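Local coordinates for protein transcriptional repressor, TetR family (Thermus thermophilus, PDB 3ANP) that probably binds DNA as a dimeric TetR-family repressor that controls fatty acid degradation, and binds acyl-CoA such as lauroyl-CoA, at residues A[52-58]-A[106-110]. Numbering follows the deposited sequence.
Sequences YKEAVLL and PMFYE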
loop_
_atom_site.group_PDB
_atom_site.type_symbol
_atom_site.label_atom_id
_atom_site.label_comp_id
_atom_site.label_asym_id
_atom_site.label_seq_id
_atom_site.Cartn_x
_atom_site.Cartn_y
_atom_site.Cartn_z
ATOM N N TYR A 52 16.594 7.587 15.236
ATOM C CA TYR A 52 16.463 6.162 14.953
ATOM C C TYR A 52 17.143 5.931 13.607
ATOM O O TYR A 52 17.194 6.845 12.785
ATOM C CB TYR A 52 14.976 5.721 14.950
ATOM C CG TYR A 52 14.017 6.635 14.211
ATOM C CD1 TYR A 52 13.661 6.389 12.881
ATOM C CD2 TYR A 52 13.461 7.745 14.850
ATOM C CE1 TYR A 52 12.765 7.229 12.201
ATOM C CE2 TYR A 52 12.586 8.588 14.186
ATOM C CZ TYR A 52 12.240 8.328 12.861
ATOM O OH TYR A 52 11.388 9.184 12.212
ATOM N N LYS A 53 17.690 4.733 13.398
ATOM C CA LYS A 53 18.424 4.412 12.162
ATOM C C LYS A 53 17.679 4.715 10.856
ATOM O O LYS A 53 18.300 5.139 9.868
ATOM C CB LYS A 53 18.860 2.942 12.166
ATOM C CG LYS A 53 20.030 2.601 13.109
ATOM C CD LYS A 53 20.178 1.085 13.298
ATOM C CE LYS A 53 20.277 0.346 11.953
ATOM N NZ LYS A 53 20.289 -1.148 12.140
ATOM N N GLU A 54 16.359 4.509 10.844
ATOM C CA GLU A 54 15.567 4.750 9.636
ATOM C C GLU A 54 15.538 6.214 9.221
ATOM O O GLU A 54 15.275 6.538 8.055
ATOM C CB GLU A 54 14.123 4.258 9.822
ATOM C CG GLU A 54 13.957 2.752 9.853
ATOM C CD GLU A 54 14.443 2.117 11.142
ATOM O OE1 GLU A 54 14.681 2.841 12.133
ATOM O OE2 GLU A 54 14.577 0.881 11.163
ATOM N N ALA A 55 15.778 7.111 10.174
ATOM C CA ALA A 55 15.773 8.526 9.851
ATOM C C ALA A 55 16.896 8.796 8.837
ATOM O O ALA A 55 16.803 9.722 8.036
ATOM C CB ALA A 55 15.963 9.376 11.131
ATOM N N VAL A 56 17.957 7.995 8.871
ATOM C CA VAL A 56 19.041 8.175 7.897
ATOM C C VAL A 56 18.493 7.817 6.512
ATOM O O VAL A 56 18.677 8.563 5.543
ATOM C CB VAL A 56 20.271 7.260 8.198
ATOM C CG1 VAL A 56 21.289 7.375 7.067
ATOM C CG2 VAL A 56 20.935 7.667 9.530
ATOM N N LEU A 57 17.811 6.678 6.414
ATOM C CA LEU A 57 17.252 6.252 5.132
ATOM C C LEU A 57 16.230 7.262 4.601
ATOM O O LEU A 57 16.143 7.489 3.396
ATOM C CB LEU A 57 16.606 4.869 5.268
ATOM C CG LEU A 57 17.514 3.736 5.759
ATOM C CD1 LEU A 57 16.667 2.476 5.972
ATOM C CD2 LEU A 57 18.645 3.470 4.743
ATOM N N LEU A 58 15.456 7.880 5.490
ATOM C CA LEU A 58 14.482 8.864 5.033
ATOM C C LEU A 58 15.205 10.041 4.398
ATOM O O LEU A 58 14.747 10.586 3.404
ATOM C CB LEU A 58 13.617 9.358 6.181
ATOM C CG LEU A 58 12.677 8.289 6.749
ATOM C CD1 LEU A 58 11.894 8.913 7.895
ATOM C CD2 LEU A 58 11.732 7.761 5.665
ATOM N N PRO A 106 13.921 -1.352 4.046
ATOM C CA PRO A 106 13.642 -0.962 5.436
ATOM C C PRO A 106 13.050 0.437 5.521
ATOM O O PRO A 106 12.341 0.777 6.470
ATOM C CB PRO A 106 15.009 -1.079 6.121
ATOM C CG PRO A 106 15.998 -0.975 4.979
ATOM C CD PRO A 106 15.328 -1.763 3.890
HETATM N N MSE A 107 13.339 1.254 4.518
HETATM C CA MSE A 107 12.792 2.593 4.484
HETATM C C MSE A 107 11.275 2.515 4.253
HETATM O O MSE A 107 10.506 3.217 4.913
HETATM C CB MSE A 107 13.467 3.416 3.376
HETATM C CG MSE A 107 13.084 4.878 3.430
HETATM SE SE MSE A 107 13.555 5.870 1.847
HETATM C CE MSE A 107 12.225 5.145 0.661
ATOM N N PHE A 108 10.843 1.656 3.328
ATOM C CA PHE A 108 9.415 1.502 3.031
ATOM C C PHE A 108 8.621 1.050 4.267
ATOM O O PHE A 108 7.489 1.481 4.470
ATOM C CB PHE A 108 9.172 0.479 1.905
ATOM C CG PHE A 108 9.654 0.917 0.536
ATOM C CD1 PHE A 108 9.644 2.266 0.154
ATOM C CD2 PHE A 108 10.069 -0.040 -0.397
ATOM C CE1 PHE A 108 10.035 2.659 -1.138
ATOM C CE2 PHE A 108 10.462 0.341 -1.690
ATOM C CZ PHE A 108 10.444 1.690 -2.059
ATOM N N TYR A 109 9.196 0.176 5.086
ATOM C CA TYR A 109 8.477 -0.282 6.280
ATOM C C TYR A 109 8.211 0.859 7.256
ATOM O O TYR A 109 7.247 0.821 8.014
ATOM C CB TYR A 109 9.249 -1.400 6.993
ATOM C CG TYR A 109 9.091 -2.733 6.319
ATOM C CD1 TYR A 109 7.834 -3.342 6.217
ATOM C CD2 TYR A 109 10.185 -3.377 5.752
ATOM C CE1 TYR A 109 7.682 -4.565 5.561
ATOM C CE2 TYR A 109 10.043 -4.589 5.099
ATOM C CZ TYR A 109 8.793 -5.181 5.006
ATOM O OH TYR A 109 8.675 -6.400 4.369
ATOM N N GLU A 110 9.062 1.878 7.228
ATOM C CA GLU A 110 8.901 3.022 8.121
ATOM C C GLU A 110 7.588 3.760 7.837
ATOM O O GLU A 110 7.014 4.369 8.725
ATOM C CB GLU A 110 10.114 3.948 7.986
ATOM C CG GLU A 110 10.213 5.064 8.994
ATOM C CD GLU A 110 10.322 4.608 10.454
ATOM O OE1 GLU A 110 10.614 3.428 10.731
ATOM O OE2 GLU A 110 10.132 5.469 11.327
HETATM O O HOH W 1 9.913 8.044 10.477
#
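Glu110 reaches across from the helix 101-110 and lays its carboxylate beside Tyr52 and Glu54 of the segment 52-58. Its CG stands anti to the backbone N (chi1 -171°) and the chain then bends at chi2, which carries OE2 to 3.3 Å from CE1 of the Tyr52 ring. Ring and carboxylate planes are inclined by only 28°. A water joins the two groups, accepting from Tyr52 OH and donating to Glu110 OE2 at 2.7 Å from that oxygen. The other oxygen, OE1, lies 3.5 Å from Glu54 CG, the two side chains crossing nearly at right angles. Beside this polar part the leucines pack on Pro106 and Met107. Leu57 sets CD1 3.7 Å from Pro106 CG, while its CB packs against CB of selenomethionine Met107. Leu58 crosses Met107 at a slant, its CD2 3.9 Å from Met107 CG, and the extended Met107 chain brings SE to 3.4 Å from Leu57 O. The short helical segments pass at -98°, joining the helix that leads out of the DNA-binding domain to one beside the ligand pocket: the Met107 side chain is about 4 Å from the bound dodecyl-CoA. Arg118 forms a salt bridge with Glu110 OE2 and a cation-pi contact with Tyr52, and Asn113 donates to OE1. With an alanine here instead of Glu110, Arg118 is likely to lose its carboxylate mate and the water its link from Tyr52 to this helix. Glu54 OE1 is only 4.3 Å from Glu110 OE1, and Arg118 probably offsets the paired negative charge, though its ion pair with Glu54 is long and weak, so this polar margin depends on a third helix, 116-125, as well.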